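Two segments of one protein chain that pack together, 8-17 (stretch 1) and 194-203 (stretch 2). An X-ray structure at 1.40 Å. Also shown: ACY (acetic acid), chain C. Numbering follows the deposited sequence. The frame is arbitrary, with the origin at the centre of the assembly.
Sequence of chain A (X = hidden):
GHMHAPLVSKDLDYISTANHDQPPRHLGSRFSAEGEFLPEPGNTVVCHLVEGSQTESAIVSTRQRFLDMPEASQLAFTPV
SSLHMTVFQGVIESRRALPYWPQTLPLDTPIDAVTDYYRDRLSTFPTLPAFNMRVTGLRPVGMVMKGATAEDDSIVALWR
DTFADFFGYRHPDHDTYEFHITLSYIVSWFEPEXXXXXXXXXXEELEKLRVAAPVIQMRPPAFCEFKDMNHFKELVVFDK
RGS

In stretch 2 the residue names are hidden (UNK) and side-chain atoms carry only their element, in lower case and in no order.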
ATOM      1  N   VAL A   8       3.948  24.061   4.531  1.00 30.02           N
ATOM      2  CA  VAL A   8       3.238  22.754   4.707  1.00 29.85           C
ATOM      3  C   VAL A   8       2.292  22.545   3.529  1.00 30.20           C
ATOM      4  O   VAL A   8       1.390  23.359   3.299  1.00 29.81           O
ATOM      5  CB  VAL A   8       2.427  22.729   6.017  1.00 29.75           C
ATOM      6  CG1 VAL A   8       1.703  21.398   6.184  1.00 28.80           C
ATOM      7  CG2 VAL A   8       3.329  22.998   7.208  1.00 29.56           C
ATOM      8  N   SER A   9       2.492  21.447   2.798  1.00 30.18           N
ATOM      9  CA  SER A   9       1.668  21.143   1.627  1.00 30.77           C
ATOM     10  C   SER A   9       0.261  20.760   2.040  1.00 31.04           C
ATOM     11  O   SER A   9       0.027  20.349   3.179  1.00 30.34           O
ATOM     12  CB  SER A   9       2.289  20.024   0.770  1.00 30.65           C
ATOM     13  OG  SER A   9       2.268  18.774   1.448  1.00 31.07           O
ATOM     14  N   LYS A  10      -0.675  20.915   1.108  1.00 31.55           N
ATOM     15  CA  LYS A  10      -2.051  20.461   1.308  1.00 32.36           C
ATOM     16  C   LYS A  10      -2.066  18.975   1.680  1.00 32.11           C
ATOM     17  O   LYS A  10      -2.795  18.560   2.575  1.00 32.16           O
ATOM     18  CB  LYS A  10      -2.898  20.708   0.049  1.00 32.81           C
ATOM     19  CG  LYS A  10      -2.910  22.158  -0.463  1.00 34.15           C
ATOM     20  CD  LYS A  10      -4.089  22.954   0.083  1.00 36.28           C
ATOM     21  CE  LYS A  10      -4.327  24.223  -0.735  1.00 37.04           C
ATOM     22  NZ  LYS A  10      -5.661  24.868  -0.462  1.00 36.91           N
ATOM     23  N   ASP A  11      -1.232  18.194   1.003  1.00 31.70           N
ATOM     24  CA  ASP A  11      -1.142  16.752   1.233  1.00 31.52           C
ATOM     25  C   ASP A  11      -0.708  16.356   2.667  1.00 30.76           C
ATOM     26  O   ASP A  11      -1.309  15.466   3.281  1.00 30.11           O
ATOM     27  CB  ASP A  11      -0.228  16.136   0.164  1.00 32.36           C
ATOM     28  CG  ASP A  11       0.050  14.677   0.404  1.00 34.15           C
ATOM     29  OD1 ASP A  11       0.768  14.378   1.376  1.00 35.71           O
ATOM     30  OD2 ASP A  11      -0.444  13.833  -0.380  1.00 38.56           O
ATOM     31  N   LEU A  12       0.321  17.015   3.201  1.00 29.50           N
ATOM     32  CA  LEU A  12       0.806  16.726   4.562  1.00 28.71           C
ATOM     33  C   LEU A  12      -0.161  17.184   5.665  1.00 28.97           C
ATOM     34  O   LEU A  12      -0.273  16.537   6.712  1.00 29.28           O
ATOM     35  CB  LEU A  12       2.186  17.358   4.789  1.00 28.34           C
ATOM     36  CG  LEU A  12       2.790  17.293   6.195  1.00 27.34           C
ATOM     37  CD1 LEU A  12       3.043  15.868   6.630  1.00 27.54           C
ATOM     38  CD2 LEU A  12       4.077  18.078   6.258  1.00 26.97           C
ATOM     39  N   ASP A  13      -0.854  18.294   5.425  1.00 29.05           N
ATOM     40  CA  ASP A  13      -1.801  18.868   6.385  1.00 29.22           C
ATOM     41  C   ASP A  13      -2.986  17.946   6.709  1.00 28.19           C
ATOM     42  O   ASP A  13      -3.691  18.173   7.686  1.00 28.17           O
ATOM     43  CB  ASP A  13      -2.335  20.206   5.866  1.00 30.40           C
ATOM     44  CG  ASP A  13      -2.701  21.162   6.985  1.00 32.72           C
ATOM     45  OD1 ASP A  13      -1.777  21.696   7.634  1.00 36.79           O
ATOM     46  OD2 ASP A  13      -3.913  21.383   7.212  1.00 34.90           O
ATOM     47  N   TYR A  14      -3.215  16.920   5.888  1.00 26.98           N
ATOM     48  CA  TYR A  14      -4.281  15.948   6.169  1.00 25.53           C
ATOM     49  C   TYR A  14      -4.155  15.308   7.571  1.00 24.40           C
ATOM     50  O   TYR A  14      -5.148  14.998   8.250  1.00 22.96           O
ATOM     51  CB  TYR A  14      -4.307  14.843   5.099  1.00 26.44           C
ATOM     52  CG  TYR A  14      -5.229  13.702   5.486  1.00 27.35           C
ATOM     53  CD1 TYR A  14      -6.617  13.839   5.387  1.00 28.84           C
ATOM     54  CD2 TYR A  14      -4.715  12.507   6.000  1.00 27.85           C
ATOM     55  CE1 TYR A  14      -7.471  12.799   5.776  1.00 28.81           C
ATOM     56  CE2 TYR A  14      -5.559  11.464   6.385  1.00 29.54           C
ATOM     57  CZ  TYR A  14      -6.930  11.623   6.271  1.00 28.91           C
ATOM     58  OH  TYR A  14      -7.758  10.590   6.652  1.00 30.08           O
ATOM     59  N   ILE A  15      -2.918  15.100   8.003  1.00 23.63           N
ATOM     60  CA  ILE A  15      -2.671  14.357   9.239  1.00 23.33           C
ATOM     61  C   ILE A  15      -2.636  15.231  10.496  1.00 22.67           C
ATOM     62  O   ILE A  15      -2.349  14.754  11.599  1.00 22.03           O
ATOM     63  CB  ILE A  15      -1.392  13.519   9.130  1.00 23.40           C
ATOM     64  CG1 ILE A  15      -0.161  14.434   9.067  1.00 23.80           C
ATOM     65  CG2 ILE A  15      -1.506  12.554   7.937  1.00 25.06           C
ATOM     66  CD1 ILE A  15       1.147  13.738   9.312  1.00 24.15           C
ATOM     67  N   SER A  16      -2.930  16.511  10.327  1.00 23.41           N
ATOM     68  CA  SER A  16      -2.989  17.436  11.438  1.00 22.85           C
ATOM     69  C   SER A  16      -4.157  17.125  12.363  1.00 23.56           C
ATOM     70  O   SER A  16      -5.235  16.728  11.903  1.00 23.61           O
ATOM     71  CB  SER A  16      -3.141  18.858  10.913  1.00 23.98           C
ATOM     72  OG  SER A  16      -3.242  19.762  12.000  1.00 23.96           O
ATOM     73  N   THR A  17      -3.935  17.336  13.661  1.00 22.46           N
ATOM     74  CA  THR A  17      -4.989  17.189  14.674  1.00 23.67           C
ATOM     75  C   THR A  17      -6.190  18.065  14.318  1.00 23.48           C
ATOM     76  O   THR A  17      -7.335  17.697  14.566  1.00 24.46           O
ATOM     77  CB  THR A  17      -4.485  17.553  16.096  1.00 22.53           C
ATOM     78  OG1 THR A  17      -3.830  18.826  16.078  1.00 25.24           O
ATOM     79  CG2 THR A  17      -3.500  16.504  16.628  1.00 24.20           C
ATOM     80  N   UNK A 194       4.805  20.839  14.246  1.00 19.28           N
ATOM     81  CA  UNK A 194       5.895  20.056  13.660  1.00 17.99           C
ATOM     82  C   UNK A 194       5.805  19.901  12.147  1.00 17.73           C
ATOM     83  O   UNK A 194       6.707  19.327  11.532  1.00 16.45           O
ATOM     84  c   UNK A 194       5.937  18.652  14.269  1.00 17.89           C
ATOM     85  s   UNK A 194       4.656  17.489  13.698  1.00 18.09           S
ATOM     86  N   UNK A 195       4.719  20.383  11.559  1.00 16.67           N
ATOM     87  CA  UNK A 195       4.483  20.151  10.131  1.00 17.55           C
ATOM     88  C   UNK A 195       5.489  20.825   9.198  1.00 16.82           C
ATOM     89  O   UNK A 195       5.907  20.201   8.226  1.00 16.51           O
ATOM     90  c   UNK A 195       3.028  20.446   9.749  1.00 18.32           C
ATOM     91  c   UNK A 195       2.259  18.088  10.326  1.00 21.85           C
ATOM     92  c   UNK A 195       0.590  19.949  10.045  1.00 22.33           C
ATOM     93  c   UNK A 195       2.003  19.586  10.498  1.00 20.08           C
ATOM     94  N   UNK A 196       5.855  22.100   9.449  1.00 16.66           N
ATOM     95  CA  UNK A 196       6.863  22.674   8.543  1.00 16.36           C
ATOM     96  C   UNK A 196       8.176  21.878   8.504  1.00 15.34           C
ATOM     97  O   UNK A 196       8.785  21.725   7.438  1.00 16.06           O
ATOM     98  c   UNK A 196       5.739  24.421   9.760  1.00 17.62           C
ATOM     99  c   UNK A 196       7.077  24.089   9.107  1.00 16.13           C
ATOM    100  c   UNK A 196       5.353  23.102  10.416  1.00 17.15           C
ATOM    101  N   UNK A 197       8.591  21.322   9.631  1.00 14.80           N
ATOM    102  CA  UNK A 197       9.785  20.493   9.647  1.00 14.37           C
ATOM    103  C   UNK A 197       9.587  19.207   8.820  1.00 14.91           C
ATOM    104  O   UNK A 197      10.443  18.844   8.010  1.00 14.83           O
ATOM    105  c   UNK A 197      11.146  19.000  11.232  1.00 14.55           C
ATOM    106  c   UNK A 197      10.106  17.980  14.167  1.00 16.35           C
ATOM    107  n   UNK A 197      10.170  16.760  13.631  1.00 16.59           N
ATOM    108  c   UNK A 197      10.179  20.170  11.103  1.00 15.20           C
ATOM    109  n   UNK A 197       9.256  18.218  15.158  1.00 17.91           N
ATOM    110  n   UNK A 197      10.867  18.970  13.698  1.00 15.67           N
ATOM    111  c   UNK A 197      11.807  18.827  12.605  1.00 15.15           C
ATOM    112  N   UNK A 198       8.463  18.518   9.020  1.00 14.24           N
ATOM    113  CA  UNK A 198       8.172  17.354   8.190  1.00 13.86           C
ATOM    114  C   UNK A 198       8.149  17.729   6.713  1.00 14.31           C
ATOM    115  O   UNK A 198       8.686  16.998   5.893  1.00 13.61           O
ATOM    116  c   UNK A 198       7.682  11.527   9.930  1.00 16.12           C
ATOM    117  c   UNK A 198       7.173  15.928  11.042  1.00 15.82           C
ATOM    118  c   UNK A 198       7.469  13.718  10.823  1.00 15.25           C
ATOM    119  c   UNK A 198       6.866  16.681   8.613  1.00 14.40           C
ATOM    120  c   UNK A 198       7.259  14.268   9.533  1.00 13.72           C
ATOM    121  n   UNK A 198       7.399  14.749  11.728  1.00 15.24           N
ATOM    122  c   UNK A 198       7.294  13.415   8.420  1.00 13.87           C
ATOM    123  c   UNK A 198       7.652  12.341  11.032  1.00 16.41           C
ATOM    124  c   UNK A 198       7.490  12.042   8.632  1.00 14.44           C
ATOM    125  c   UNK A 198       7.087  15.682   9.695  1.00 14.40           C
ATOM    126  N   UNK A 199       7.515  18.843   6.363  1.00 14.18           N
ATOM    127  CA  UNK A 199       7.473  19.210   4.944  1.00 15.31           C
ATOM    128  C   UNK A 199       8.873  19.413   4.375  1.00 15.55           C
ATOM    129  O   UNK A 199       9.175  18.976   3.252  1.00 15.92           O
ATOM    130  n   UNK A 199       4.489  19.280   3.024  1.00 19.27           N
ATOM    131  c   UNK A 199       6.648  20.456   4.691  1.00 16.13           C
ATOM    132  o   UNK A 199       6.187  18.835   1.599  1.00 21.13           O
ATOM    133  c   UNK A 199       5.684  19.518   2.532  1.00 19.50           C
ATOM    134  c   UNK A 199       6.434  20.673   3.184  1.00 18.96           C
ATOM    135  N   UNK A 200       9.734  20.076   5.137  1.00 14.95           N
ATOM    136  CA  UNK A 200      11.067  20.322   4.640  1.00 15.25           C
ATOM    137  C   UNK A 200      11.811  19.001   4.429  1.00 15.29           C
ATOM    138  O   UNK A 200      12.483  18.816   3.405  1.00 16.07           O
ATOM    139  c   UNK A 200      11.816  21.225   5.613  1.00 15.56           C
ATOM    140  N   UNK A 201      11.675  18.071   5.377  1.00 15.77           N
ATOM    141  CA  UNK A 201      12.323  16.779   5.246  1.00 15.33           C
ATOM    142  C   UNK A 201      11.720  15.975   4.094  1.00 14.89           C
ATOM    143  O   UNK A 201      12.460  15.350   3.328  1.00 15.30           O
ATOM    144  c   UNK A 201      10.581  12.991   7.400  1.00 17.68           C
ATOM    145  c   UNK A 201      12.253  15.986   6.556  1.00 15.97           C
ATOM    146  c   UNK A 201      12.878  14.594   6.475  1.00 17.07           C
ATOM    147 se   UNK A 201      11.693  13.185   5.807  0.70 19.37          SE
ATOM    148  N   UNK A 202      10.393  15.997   3.953  1.00 14.02           N
ATOM    149  CA  UNK A 202       9.745  15.210   2.880  1.00 14.49           C
ATOM    150  C   UNK A 202      10.203  15.718   1.510  1.00 15.02           C
ATOM    151  O   UNK A 202      10.455  14.939   0.600  1.00 15.17           O
ATOM    152  c   UNK A 202       7.680  14.557   4.236  1.00 14.55           C
ATOM    153  c   UNK A 202       8.221  15.280   2.995  1.00 13.76           C
ATOM    154  c   UNK A 202       6.248  14.981   4.543  1.00 15.28           C
ATOM    155  c   UNK A 202       7.752  13.044   4.073  1.00 13.60           C
ATOM    156  N   UNK A 203      10.356  17.036   1.393  1.00 15.14           N
ATOM    157  CA  UNK A 203      10.800  17.639   0.135  1.00 16.74           C
ATOM    158  C   UNK A 203      12.209  17.166  -0.185  1.00 16.67           C
ATOM    159  O   UNK A 203      12.500  16.720  -1.307  1.00 17.21           O
ATOM    160  c   UNK A 203      10.787  19.170   0.235  1.00 17.99           C
ATOM    161  o   UNK A 203       9.260  20.968   0.541  1.00 24.31           O
ATOM    162  o   UNK A 203       8.422  19.035  -0.116  1.00 23.60           O
ATOM    163  c   UNK A 203       9.388  19.761   0.210  1.00 19.83           C
TER
HETATM  164  C   ACY C 451       9.339  21.903  15.398  1.00 20.90           C
HETATM  165  O   ACY C 451      10.427  21.680  14.814  1.00 21.19           O
HETATM  166  OXT ACY C 451       8.554  20.999  15.747  1.00 21.72           O
HETATM  167  CH3 ACY C 451       8.922  23.315  15.700  1.00 20.90           C

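Position 194 carries one carbon and then one sulfur, with no further atom, and it lies out of reach of stretch 1. It is Cys194, a small residue suited to its buried place.

Position 195 has four carbons forked at the second and points toward stretch 1. Its CB lies 3.6 Å from Val8 CG2, and one tip of the fork is 4.0 Å from Ser16 CB. This is Leu195; its branched end fills the space between Val8, Leu12 and Ser16, with Leu195 CD2 4.2 Å from Leu12 CG.

At position 196 three carbons close a ring onto the backbone nitrogen, and one ring carbon meets Val8 CG2 at 3.8 Å. This is Pro196. Lacking an amide hydrogen, proline suits the first turn of a helix, where that hydrogen would have no helical partner.

Position 197 shows three carbons, a nitrogen, and a carbon bearing two more nitrogens: the guanidinium of Arg197. It points away from stretch 1 and grips the acetate with two hydrogen bonds, from Arg197 NE to ACY O (3.0 Å) and from Arg197 NH2 to ACY OXT (2.9 Å).

Position 198 holds one carbon and fused five- and six-membered rings with eight carbons and one nitrogen. Its CB approaches Leu12 CD2 at 3.9 Å, while the buried rings lead away from stretch 1. This is Trp198; its large apolar ring system suits a buried position, and Trp198 NE1 is hydrogen-bonded elsewhere in the structure.

At position 199 three carbons lead to one oxygen and one nitrogen, and the side chain reaches Ser9 and Leu12; this is Gln199. The amide is probably turned over in the model, but a flexible polar end suits this spot beside Ser9.

Position 200 has a single carbon: Ala200, exposed and out of reach, a good helix former. Position 201 has two carbons, a selenium and a last carbon, unbranched; this is Met201, present as selenomethionine, and its flexible chain is buried away from stretch 1.

At 202 four carbons fork at the second, and one tip meets Leu12 CD1 at 3.9 Å. It is Leu202, whose apolar fork extends the buried side of the helix. Position 203 bears two carbons, the second with two oxygens: Asp203, whose charge suits its exposure.

The contact works through Leu12, which inserts against the helix side formed by Leu195, Trp198, Gln199 and Leu202, residues spaced three or four apart and so brought together by successive turns. Val8 packs against Leu195 and Pro196. Within stretch 1, the hydrogen bond from Leu12 N to Ser9 OG (3.2 Å) helps hold the turn that presents Leu12.

Stretch 2, residues 194-203: CLPRWQAMLD
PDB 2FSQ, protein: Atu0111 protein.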